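Local structure of amorpha-4,11-diene synthase (Artemisia annua, 4GAX) at residues A78-L83 / D101-H106; K82-I87 / F124-K129; Y94-E99 / I241-L246. The protein probably converts farnesyl diphosphate into a cyclic sesquiterpene in a metal-dependent reaction, here as an engineered mutant of an alpha-bisabolol synthase. One frame throughout, in Å; residues are numbered along the deposited sequence.

Contact 1: residues A78-L83 / D101-H106; sequences ANLLKL and DHALQH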
loop_
_atom_site.group_PDB
_atom_site.type_symbol
_atom_site.label_atom_id
_atom_site.label_comp_id
_atom_site.label_asym_id
_atom_site.label_seq_id
_atom_site.Cartn_x
_atom_site.Cartn_y
_atom_site.Cartn_z
ATOM N N ALA A 78 -12.995 -11.831 -23.311
ATOM C CA ALA A 78 -11.793 -12.373 -22.695
ATOM C C ALA A 78 -10.593 -11.497 -23.067
ATOM O O ALA A 78 -9.722 -11.214 -22.237
ATOM C CB ALA A 78 -11.570 -13.828 -23.140
ATOM N N ASN A 79 -10.546 -11.063 -24.322
ATOM C CA ASN A 79 -9.466 -10.182 -24.756
ATOM C C ASN A 79 -9.553 -8.826 -24.070
ATOM O O ASN A 79 -8.536 -8.169 -23.847
ATOM C CB ASN A 79 -9.470 -10.008 -26.281
ATOM C CG ASN A 79 -9.032 -11.271 -27.021
ATOM O OD1 ASN A 79 -8.806 -12.319 -26.412
ATOM N ND2 ASN A 79 -8.915 -11.173 -28.340
ATOM N N LEU A 80 -10.771 -8.396 -23.751
ATOM C CA LEU A 80 -10.948 -7.134 -23.039
ATOM C C LEU A 80 -10.347 -7.220 -21.638
ATOM O O LEU A 80 -9.661 -6.286 -21.167
ATOM C CB LEU A 80 -12.436 -6.760 -22.975
ATOM C CG LEU A 80 -12.859 -5.579 -22.076
ATOM C CD1 LEU A 80 -12.216 -4.262 -22.469
ATOM C CD2 LEU A 80 -14.358 -5.419 -22.114
ATOM N N LEU A 81 -10.586 -8.344 -20.968
ATOM C CA LEU A 81 -10.032 -8.530 -19.628
ATOM C C LEU A 81 -8.521 -8.503 -19.690
ATOM O O LEU A 81 -7.878 -7.937 -18.814
ATOM C CB LEU A 81 -10.499 -9.851 -19.008
ATOM C CG LEU A 81 -11.982 -9.909 -18.632
ATOM C CD1 LEU A 81 -12.289 -11.279 -18.043
ATOM C CD2 LEU A 81 -12.301 -8.813 -17.619
ATOM N N LYS A 82 -7.954 -9.136 -20.716
ATOM C CA LYS A 82 -6.504 -9.148 -20.881
ATOM C C LYS A 82 -5.953 -7.740 -21.096
ATOM O O LYS A 82 -4.885 -7.388 -20.567
ATOM C CB LYS A 82 -6.100 -10.067 -22.036
ATOM C CG LYS A 82 -4.602 -10.322 -22.133
ATOM C CD LYS A 82 -4.029 -10.734 -20.769
ATOM C CE LYS A 82 -2.652 -11.393 -20.892
ATOM N NZ LYS A 82 -1.562 -10.434 -21.239
ATOM N N LEU A 83 -6.668 -6.940 -21.882
ATOM C CA LEU A 83 -6.243 -5.567 -22.146
ATOM C C LEU A 83 -6.308 -4.745 -20.866
ATOM O O LEU A 83 -5.401 -3.951 -20.583
ATOM C CB LEU A 83 -7.167 -4.935 -23.186
ATOM C CG LEU A 83 -6.863 -3.515 -23.667
ATOM C CD1 LEU A 83 -5.412 -3.395 -24.100
ATOM C CD2 LEU A 83 -7.780 -3.194 -24.854
ATOM N N ASP A 101 -13.591 1.089 -15.177
ATOM C CA ASP A 101 -14.719 0.868 -14.266
ATOM C C ASP A 101 -15.962 0.481 -15.041
ATOM O O ASP A 101 -16.650 -0.470 -14.683
ATOM C CB ASP A 101 -14.987 2.105 -13.400
ATOM C CG ASP A 101 -13.831 2.397 -12.447
ATOM O OD1 ASP A 101 -12.963 1.502 -12.270
ATOM O OD2 ASP A 101 -13.778 3.513 -11.896
ATOM N N HIS A 102 -16.232 1.190 -16.132
ATOM C CA HIS A 102 -17.415 0.874 -16.931
ATOM C C HIS A 102 -17.339 -0.523 -17.574
ATOM O O HIS A 102 -18.329 -1.256 -17.613
ATOM C CB HIS A 102 -17.646 1.942 -17.991
ATOM C CG HIS A 102 -18.769 1.626 -18.928
ATOM N ND1 HIS A 102 -18.559 1.071 -20.175
ATOM C CD2 HIS A 102 -20.103 1.788 -18.805
ATOM C CE1 HIS A 102 -19.723 0.905 -20.777
ATOM N NE2 HIS A 102 -20.677 1.327 -19.969
ATOM N N ALA A 103 -16.161 -0.883 -18.069
ATOM C CA ALA A 103 -15.929 -2.187 -18.691
ATOM C C ALA A 103 -16.154 -3.323 -17.698
ATOM O O ALA A 103 -16.893 -4.259 -17.982
ATOM C CB ALA A 103 -14.499 -2.257 -19.245
ATOM N N LEU A 104 -15.512 -3.233 -16.535
ATOM C CA LEU A 104 -15.654 -4.266 -15.508
ATOM C C LEU A 104 -17.074 -4.338 -14.963
ATOM O O LEU A 104 -17.569 -5.430 -14.647
ATOM C CB LEU A 104 -14.644 -4.053 -14.380
ATOM C CG LEU A 104 -13.184 -4.180 -14.829
ATOM C CD1 LEU A 104 -12.248 -3.996 -13.635
ATOM C CD2 LEU A 104 -12.910 -5.524 -15.506
ATOM N N GLN A 105 -17.739 -3.184 -14.878
ATOM C CA GLN A 105 -19.140 -3.149 -14.466
ATOM C C GLN A 105 -19.978 -3.940 -15.453
ATOM O O GLN A 105 -20.856 -4.734 -15.073
ATOM C CB GLN A 105 -19.652 -1.709 -14.430
ATOM C CG GLN A 105 -21.089 -1.573 -13.962
ATOM C CD GLN A 105 -21.638 -0.177 -14.210
ATOM O OE1 GLN A 105 -21.343 0.435 -15.240
ATOM N NE2 GLN A 105 -22.434 0.342 -13.259
ATOM N N HIS A 106 -19.708 -3.711 -16.734
ATOM C CA HIS A 106 -20.471 -4.361 -17.792
ATOM C C HIS A 106 -20.190 -5.863 -17.818
ATOM O O HIS A 106 -21.094 -6.675 -18.064
ATOM C CB HIS A 106 -20.128 -3.737 -19.138
ATOM C CG HIS A 106 -20.934 -4.286 -20.269
ATOM N ND1 HIS A 106 -20.431 -5.220 -21.154
ATOM C CD2 HIS A 106 -22.204 -4.047 -20.650
ATOM C CE1 HIS A 106 -21.363 -5.522 -22.038
ATOM N NE2 HIS A 106 -22.449 -4.827 -21.761
#
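Within the all-helical N-terminal domain of this plant terpene synthase, Leu80 and Leu81 of helix 77-89 face Ala103 and Leu104 of helix 97-111, two helices that follow each other in the chain and run in roughly opposite senses, so that they form a helical hairpin. The contact is purely apolar: no hydrogen bond crosses it, and its four touching residues are all buried. Two neighbouring pairs carry it. In the first, the CB of Ala103 sits before the fork of Leu80, 4.3 Å from Leu80 CD2 and 4.4 Å from Leu80 CD1. These nearly equal values show that the small methyl faces both branches rather than resting on one of them. The CB atoms of both residues are directed at the opposing helix, and Leu80 supplies most of the reach.

The second pair works differently. Leu81 and Leu104 leave their helices at an angle to the contact and meet through one branch each, Leu81 CD2 lying 4.0 Å from Leu104 CD2. Each leucine has its CG anti to the carbonyl carbon (chi1 -70° for Leu81 and -63° for Leu104); with chi2 near 180° in both, this brings CD2 of each toward the other helix, and the two side chains pass each other at a slant. With the CA atoms of Leu80 and Ala103 8.3 Å apart and only 112 Å² buried in total, the two segments meet only through side-chain methyls. Other helices complete the packing: Leu80 also touches Ala70 and Leu71 of helix 52-71, while Leu81 touches Leu122 and Trp123 of helix 120-129. Such pairing of antiparallel, sequence-adjacent helices is characteristic of the alpha-barrel N-terminal domain of plant terpene synthases.

Contact 2: residues K82-I87 / F124-K129; sequences KLVDEI and FRLMRK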
loop_
_atom_site.group_PDB
_atom_site.type_symbol
_atom_site.label_atom_id
_atom_site.label_comp_id
_atom_site.label_asym_id
_atom_site.label_seq_id
_atom_site.Cartn_x
_atom_site.Cartn_y
_atom_site.Cartn_z
ATOM N N LYS A 82 -7.954 -9.136 -20.716
ATOM C CA LYS A 82 -6.504 -9.148 -20.881
ATOM C C LYS A 82 -5.953 -7.740 -21.096
ATOM O O LYS A 82 -4.885 -7.388 -20.567
ATOM C CB LYS A 82 -6.100 -10.067 -22.036
ATOM C CG LYS A 82 -4.602 -10.322 -22.133
ATOM C CD LYS A 82 -4.029 -10.734 -20.769
ATOM C CE LYS A 82 -2.652 -11.393 -20.892
ATOM N NZ LYS A 82 -1.562 -10.434 -21.239
ATOM N N LEU A 83 -6.668 -6.940 -21.882
ATOM C CA LEU A 83 -6.243 -5.567 -22.146
ATOM C C LEU A 83 -6.308 -4.745 -20.866
ATOM O O LEU A 83 -5.401 -3.951 -20.583
ATOM C CB LEU A 83 -7.167 -4.935 -23.186
ATOM C CG LEU A 83 -6.863 -3.515 -23.667
ATOM C CD1 LEU A 83 -5.412 -3.395 -24.100
ATOM C CD2 LEU A 83 -7.780 -3.194 -24.854
ATOM N N VAL A 84 -7.385 -4.932 -20.098
ATOM C CA VAL A 84 -7.546 -4.236 -18.822
ATOM C C VAL A 84 -6.380 -4.605 -17.911
ATOM O O VAL A 84 -5.745 -3.742 -17.308
ATOM C CB VAL A 84 -8.894 -4.603 -18.139
ATOM C CG1 VAL A 84 -8.924 -4.119 -16.695
ATOM C CG2 VAL A 84 -10.080 -4.027 -18.922
ATOM N N ASP A 85 -6.082 -5.896 -17.828
ATOM C CA ASP A 85 -4.957 -6.350 -16.999
ATOM C C ASP A 85 -3.630 -5.693 -17.412
ATOM O O ASP A 85 -2.808 -5.313 -16.576
ATOM C CB ASP A 85 -4.827 -7.861 -17.134
ATOM C CG ASP A 85 -3.717 -8.433 -16.299
ATOM O OD1 ASP A 85 -3.631 -8.093 -15.099
ATOM O OD2 ASP A 85 -2.939 -9.256 -16.833
ATOM N N GLU A 86 -3.396 -5.580 -18.712
ATOM C CA GLU A 86 -2.131 -5.023 -19.178
ATOM C C GLU A 86 -2.064 -3.530 -18.846
ATOM O O GLU A 86 -1.030 -3.018 -18.390
ATOM C CB GLU A 86 -1.983 -5.266 -20.672
ATOM C CG GLU A 86 -1.801 -6.724 -21.001
ATOM C CD GLU A 86 -1.911 -6.986 -22.488
ATOM O OE1 GLU A 86 -2.125 -6.005 -23.237
ATOM O OE2 GLU A 86 -1.789 -8.166 -22.901
ATOM N N ILE A 87 -3.176 -2.834 -19.049
ATOM C CA ILE A 87 -3.222 -1.414 -18.703
ATOM C C ILE A 87 -2.941 -1.223 -17.202
ATOM O O ILE A 87 -2.193 -0.324 -16.815
ATOM C CB ILE A 87 -4.581 -0.799 -19.088
ATOM C CG1 ILE A 87 -4.737 -0.821 -20.609
ATOM C CG2 ILE A 87 -4.703 0.631 -18.546
ATOM C CD1 ILE A 87 -6.182 -0.496 -21.097
ATOM N N PHE A 124 -11.571 -13.807 -12.468
ATOM C CA PHE A 124 -11.814 -13.911 -11.035
ATOM C C PHE A 124 -11.041 -12.825 -10.289
ATOM O O PHE A 124 -11.594 -12.119 -9.440
ATOM C CB PHE A 124 -11.404 -15.311 -10.555
ATOM C CG PHE A 124 -11.450 -15.496 -9.068
ATOM C CD1 PHE A 124 -12.630 -15.834 -8.433
ATOM C CD2 PHE A 124 -10.294 -15.366 -8.309
ATOM C CE1 PHE A 124 -12.671 -16.028 -7.042
ATOM C CE2 PHE A 124 -10.312 -15.569 -6.939
ATOM C CZ PHE A 124 -11.512 -15.895 -6.297
ATOM N N ARG A 125 -9.759 -12.702 -10.605
ATOM C CA ARG A 125 -8.906 -11.754 -9.908
ATOM C C ARG A 125 -9.275 -10.295 -10.200
ATOM O O ARG A 125 -9.330 -9.469 -9.287
ATOM C CB ARG A 125 -7.434 -12.015 -10.247
ATOM C CG ARG A 125 -6.488 -11.032 -9.584
ATOM C CD ARG A 125 -5.034 -11.403 -9.813
ATOM N NE ARG A 125 -4.633 -11.281 -11.222
ATOM C CZ ARG A 125 -4.460 -10.119 -11.853
ATOM N NH1 ARG A 125 -4.643 -8.970 -11.202
ATOM N NH2 ARG A 125 -4.087 -10.101 -13.130
ATOM N N LEU A 126 -9.531 -9.976 -11.467
ATOM C CA LEU A 126 -9.932 -8.608 -11.830
ATOM C C LEU A 126 -11.272 -8.220 -11.228
ATOM O O LEU A 126 -11.472 -7.056 -10.821
ATOM C CB LEU A 126 -9.981 -8.416 -13.350
ATOM C CG LEU A 126 -8.718 -8.566 -14.186
ATOM C CD1 LEU A 126 -9.022 -8.149 -15.650
ATOM C CD2 LEU A 126 -7.560 -7.755 -13.612
ATOM N N MET A 127 -12.202 -9.171 -11.170
ATOM C CA MET A 127 -13.473 -8.893 -10.514
ATOM C C MET A 127 -13.266 -8.567 -9.029
ATOM O O MET A 127 -13.748 -7.548 -8.538
ATOM C CB MET A 127 -14.456 -10.066 -10.681
ATOM C CG MET A 127 -15.003 -10.219 -12.111
ATOM S SD MET A 127 -16.005 -8.815 -12.682
ATOM C CE MET A 127 -14.814 -7.919 -13.648
ATOM N N ARG A 128 -12.536 -9.424 -8.317
ATOM C CA ARG A 128 -12.326 -9.221 -6.877
ATOM C C ARG A 128 -11.512 -7.962 -6.596
ATOM O O ARG A 128 -11.779 -7.259 -5.634
ATOM C CB ARG A 128 -11.659 -10.452 -6.224
ATOM C CG ARG A 128 -12.657 -11.610 -6.026
ATOM C CD ARG A 128 -12.216 -12.590 -4.928
ATOM N NE ARG A 128 -13.284 -13.566 -4.661
ATOM C CZ ARG A 128 -13.170 -14.573 -3.801
ATOM N NH1 ARG A 128 -12.052 -14.704 -3.101
ATOM N NH2 ARG A 128 -14.164 -15.445 -3.647
ATOM N N LYS A 129 -10.527 -7.682 -7.438
ATOM C CA LYS A 129 -9.757 -6.443 -7.304
ATOM C C LYS A 129 -10.688 -5.227 -7.422
ATOM O O LYS A 129 -10.480 -4.207 -6.766
ATOM C CB LYS A 129 -8.651 -6.390 -8.355
ATOM C CG LYS A 129 -7.810 -5.096 -8.398
ATOM C CD LYS A 129 -6.651 -5.240 -9.409
ATOM C CE LYS A 129 -5.882 -3.916 -9.602
ATOM N NZ LYS A 129 -5.890 -3.075 -8.373
HETATM O O HOH W 1 -4.154 -6.371 -12.937
#
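Asp85 meets Arg125 in a buried salt bridge between helix 77-89 and helix 120-129 of the helical N-terminal domain. The axes of the short segments come no nearer than 11.0 Å, and Arg125, its chain bent at chi3, supplies most of the reach to the shorter Asp85. From the backbone, Asp85 places its CG anti to N, and this carries the carboxylate toward the other helix. Its CB lies beside Leu126 CD2, and the same methyl is 4.2 Å from Asp85 OD1, giving the carboxylate an apolar flank. Asp85 CG is 3.6 Å from Arg125 NH2. OD2 stays 4.0 Å from Arg125 NH2, leaving OD1 as the oxygen that bonds. Arg125 NH2 donates to Asp85 OD1 over 2.8 Å with an N-H...O angle of 156°. The oxygen lies in the guanidinium plane, whereas the donor reaches it from above the carboxylate, 53° out of that plane; the carboxylate and guanidinium planes stand 60° apart. Beside this polar pair, Val84 CG1 packs on Leu126 CD1 at 4.2 Å, and Val84 also touches Ile100 of helix 97-111. With an alanine here instead of Asp85, the buried guanidinium is likely to be left without this carboxylate, and the water beside it without this acceptor, so that the end of Arg125 could turn more freely. That water closes a ring beside the direct bond: it donates to Asp85 OD1 at 2.8 Å and accepts from Arg125 NH1 at 3.2 Å.

Contact 3: residues Y94-E99 / I241-L246; sequences YLFEQE and IKLAKL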
loop_
_atom_site.group_PDB
_atom_site.type_symbol
_atom_site.label_atom_id
_atom_site.label_comp_id
_atom_site.label_asym_id
_atom_site.label_seq_id
_atom_site.Cartn_x
_atom_site.Cartn_y
_atom_site.Cartn_z
ATOM N N TYR A 94 -4.945 4.829 -14.353
ATOM C CA TYR A 94 -5.471 6.163 -14.010
ATOM C C TYR A 94 -5.813 7.002 -15.232
ATOM O O TYR A 94 -6.550 7.975 -15.122
ATOM C CB TYR A 94 -4.493 6.951 -13.126
ATOM C CG TYR A 94 -3.164 7.222 -13.784
ATOM C CD1 TYR A 94 -2.948 8.384 -14.528
ATOM C CD2 TYR A 94 -2.114 6.320 -13.658
ATOM C CE1 TYR A 94 -1.720 8.631 -15.132
ATOM C CE2 TYR A 94 -0.884 6.559 -14.256
ATOM C CZ TYR A 94 -0.694 7.713 -14.990
ATOM O OH TYR A 94 0.528 7.937 -15.576
ATOM N N LEU A 95 -5.269 6.640 -16.396
ATOM C CA LEU A 95 -5.627 7.338 -17.631
ATOM C C LEU A 95 -6.990 6.896 -18.150
ATOM O O LEU A 95 -7.613 7.602 -18.931
ATOM C CB LEU A 95 -4.585 7.077 -18.721
ATOM C CG LEU A 95 -3.171 7.618 -18.490
ATOM C CD1 LEU A 95 -2.340 7.312 -19.717
ATOM C CD2 LEU A 95 -3.209 9.119 -18.239
ATOM N N PHE A 96 -7.453 5.730 -17.711
ATOM C CA PHE A 96 -8.680 5.144 -18.254
ATOM C C PHE A 96 -9.627 4.657 -17.161
ATOM O O PHE A 96 -10.227 3.577 -17.274
ATOM C CB PHE A 96 -8.309 3.978 -19.169
ATOM C CG PHE A 96 -7.306 4.347 -20.220
ATOM C CD1 PHE A 96 -7.698 5.068 -21.330
ATOM C CD2 PHE A 96 -5.969 3.994 -20.088
ATOM C CE1 PHE A 96 -6.778 5.423 -22.323
ATOM C CE2 PHE A 96 -5.039 4.345 -21.073
ATOM C CZ PHE A 96 -5.450 5.065 -22.189
ATOM N N GLU A 97 -9.752 5.464 -16.110
ATOM C CA GLU A 97 -10.529 5.115 -14.931
ATOM C C GLU A 97 -11.969 4.817 -15.300
ATOM O O GLU A 97 -12.506 3.748 -14.961
ATOM C CB GLU A 97 -10.495 6.268 -13.926
ATOM C CG GLU A 97 -10.362 5.828 -12.490
ATOM C CD GLU A 97 -9.023 5.164 -12.216
ATOM O OE1 GLU A 97 -8.016 5.888 -12.074
ATOM O OE2 GLU A 97 -8.973 3.916 -12.146
ATOM N N GLN A 98 -12.599 5.764 -15.989
ATOM C CA GLN A 98 -14.000 5.598 -16.354
ATOM C C GLN A 98 -14.165 4.405 -17.285
ATOM O O GLN A 98 -15.105 3.616 -17.137
ATOM C CB GLN A 98 -14.567 6.875 -16.993
ATOM C CG GLN A 98 -16.106 6.900 -17.067
ATOM C CD GLN A 98 -16.655 6.100 -18.242
ATOM O OE1 GLN A 98 -15.956 5.888 -19.239
ATOM N NE2 GLN A 98 -17.908 5.643 -18.128
ATOM N N GLU A 99 -13.253 4.273 -18.246
ATOM C CA GLU A 99 -13.380 3.216 -19.255
ATOM C C GLU A 99 -13.261 1.841 -18.609
ATOM O O GLU A 99 -14.031 0.932 -18.924
ATOM C CB GLU A 99 -12.344 3.373 -20.374
ATOM C CG GLU A 99 -12.573 4.580 -21.272
ATOM C CD GLU A 99 -11.993 5.875 -20.717
ATOM O OE1 GLU A 99 -11.505 5.892 -19.563
ATOM O OE2 GLU A 99 -12.033 6.893 -21.444
ATOM N N ILE A 241 2.723 -0.020 -24.797
ATOM C CA ILE A 241 4.041 0.089 -24.176
ATOM C C ILE A 241 4.624 1.480 -24.388
ATOM O O ILE A 241 5.270 2.029 -23.484
ATOM C CB ILE A 241 5.040 -1.017 -24.636
ATOM C CG1 ILE A 241 6.278 -1.015 -23.724
ATOM C CG2 ILE A 241 5.461 -0.825 -26.088
ATOM C CD1 ILE A 241 5.945 -1.224 -22.251
ATOM N N LYS A 242 4.377 2.068 -25.558
ATOM C CA LYS A 242 4.877 3.420 -25.808
ATOM C C LYS A 242 4.258 4.409 -24.826
ATOM O O LYS A 242 4.952 5.238 -24.215
ATOM C CB LYS A 242 4.574 3.847 -27.240
ATOM C CG LYS A 242 5.230 5.160 -27.623
ATOM C CD LYS A 242 4.787 5.618 -29.003
ATOM C CE LYS A 242 5.694 6.721 -29.526
ATOM N NZ LYS A 242 5.125 7.349 -30.749
ATOM N N LEU A 243 2.945 4.303 -24.663
ATOM C CA LEU A 243 2.216 5.147 -23.734
ATOM C C LEU A 243 2.640 4.913 -22.288
ATOM O O LEU A 243 2.817 5.867 -21.515
ATOM C CB LEU A 243 0.715 4.864 -23.864
ATOM C CG LEU A 243 -0.206 5.609 -22.899
ATOM C CD1 LEU A 243 -0.024 7.116 -23.029
ATOM C CD2 LEU A 243 -1.639 5.225 -23.167
ATOM N N ALA A 244 2.778 3.647 -21.910
ATOM C CA ALA A 244 3.127 3.322 -20.528
ATOM C C ALA A 244 4.472 3.916 -20.115
ATOM O O ALA A 244 4.651 4.341 -18.969
ATOM C CB ALA A 244 3.122 1.796 -20.300
ATOM N N LYS A 245 5.423 3.931 -21.038
ATOM C CA LYS A 245 6.758 4.414 -20.696
ATOM C C LYS A 245 6.797 5.936 -20.645
ATOM O O LYS A 245 7.449 6.510 -19.768
ATOM C CB LYS A 245 7.793 3.888 -21.686
ATOM C CG LYS A 245 8.003 2.380 -21.632
ATOM C CD LYS A 245 8.932 1.930 -22.791
ATOM C CE LYS A 245 10.348 1.682 -22.318
ATOM N NZ LYS A 245 11.281 1.388 -23.464
ATOM N N LEU A 246 6.117 6.586 -21.592
ATOM C CA LEU A 246 6.037 8.052 -21.617
ATOM C C LEU A 246 5.355 8.540 -20.342
ATOM O O LEU A 246 5.794 9.507 -19.700
ATOM C CB LEU A 246 5.241 8.537 -22.835
ATOM C CG LEU A 246 5.986 8.899 -24.127
ATOM C CD1 LEU A 246 7.248 8.095 -24.292
ATOM C CD2 LEU A 246 5.071 8.709 -25.348
#
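Leu243, on the long helix 238-269, inserts its two methyls against Leu95 and Phe96 where a 3-10 turn of the helical N-terminal domain leads into helix 97-111. Phe96 occupies the N-cap position of that helix, so the contact joins a helix start to the flank of another helix far along the chain. The backbones stay well apart, the CA atoms of Leu95 and Ala244 being 10.1 Å from each other, and the 93 Å² buried comes from three residues, Leu95, Phe96 and Leu243.

The contrast within the contact is one of burial, since its closest approaches are nearly equal. The enclosed part is made by two buried residues. Leu243 CD2 comes to the rim of the Phe96 ring, 3.9 Å from Phe96 CZ and 4.1 Å from Phe96 CE2, and lies near the ring plane, so a methyl meets an aromatic edge rather than a face. One face of that ring is already used: Leu95 CB stands 3.6 Å above its plane, offset toward the rim. Leu243 reaches this place because its CG is anti to the backbone N (chi1 177°), which sends the isobutyl group straight at the turn. Phe96 is backed in turn by Val63 and Arg64 of helix 52-71, and Leu243 by Val56 of the same helix.

The solvent side is at Leu95, which is partly exposed. Here the two leucines approach tip to tip, with Leu95 CD1 4.0 Å from Leu243 CD1 and 4.1 Å from Leu243 CD2. Leu95 also touches Glu247. A polar tie flanks the apolar one, for the Tyr94 OH is hydrogen-bonded to Glu247 OE1, one turn beyond Leu243 on the same helix.

Contacts 1 and 2 share helix 77-89, and their centres lie about 7 Å apart. Contact 3 is farther off, its centre about 15 Å from that of contact 1 and 14 Å from that of contact 2. Met127 CE packs 3.6 Å from Leu104 CD2, so helix 120-129 packs against helix 97-111 beside contact 1. Ile87 CG2, 3.9 Å from Phe96 CD2, carries the packing from contact 2 on to contact 3, which reaches helix 238-269. All three lie on the same side of the chain's centre. In this family catalysis belongs to the metal-binding domain; the three contacts are packing between helices, with no metal or ligand taking part.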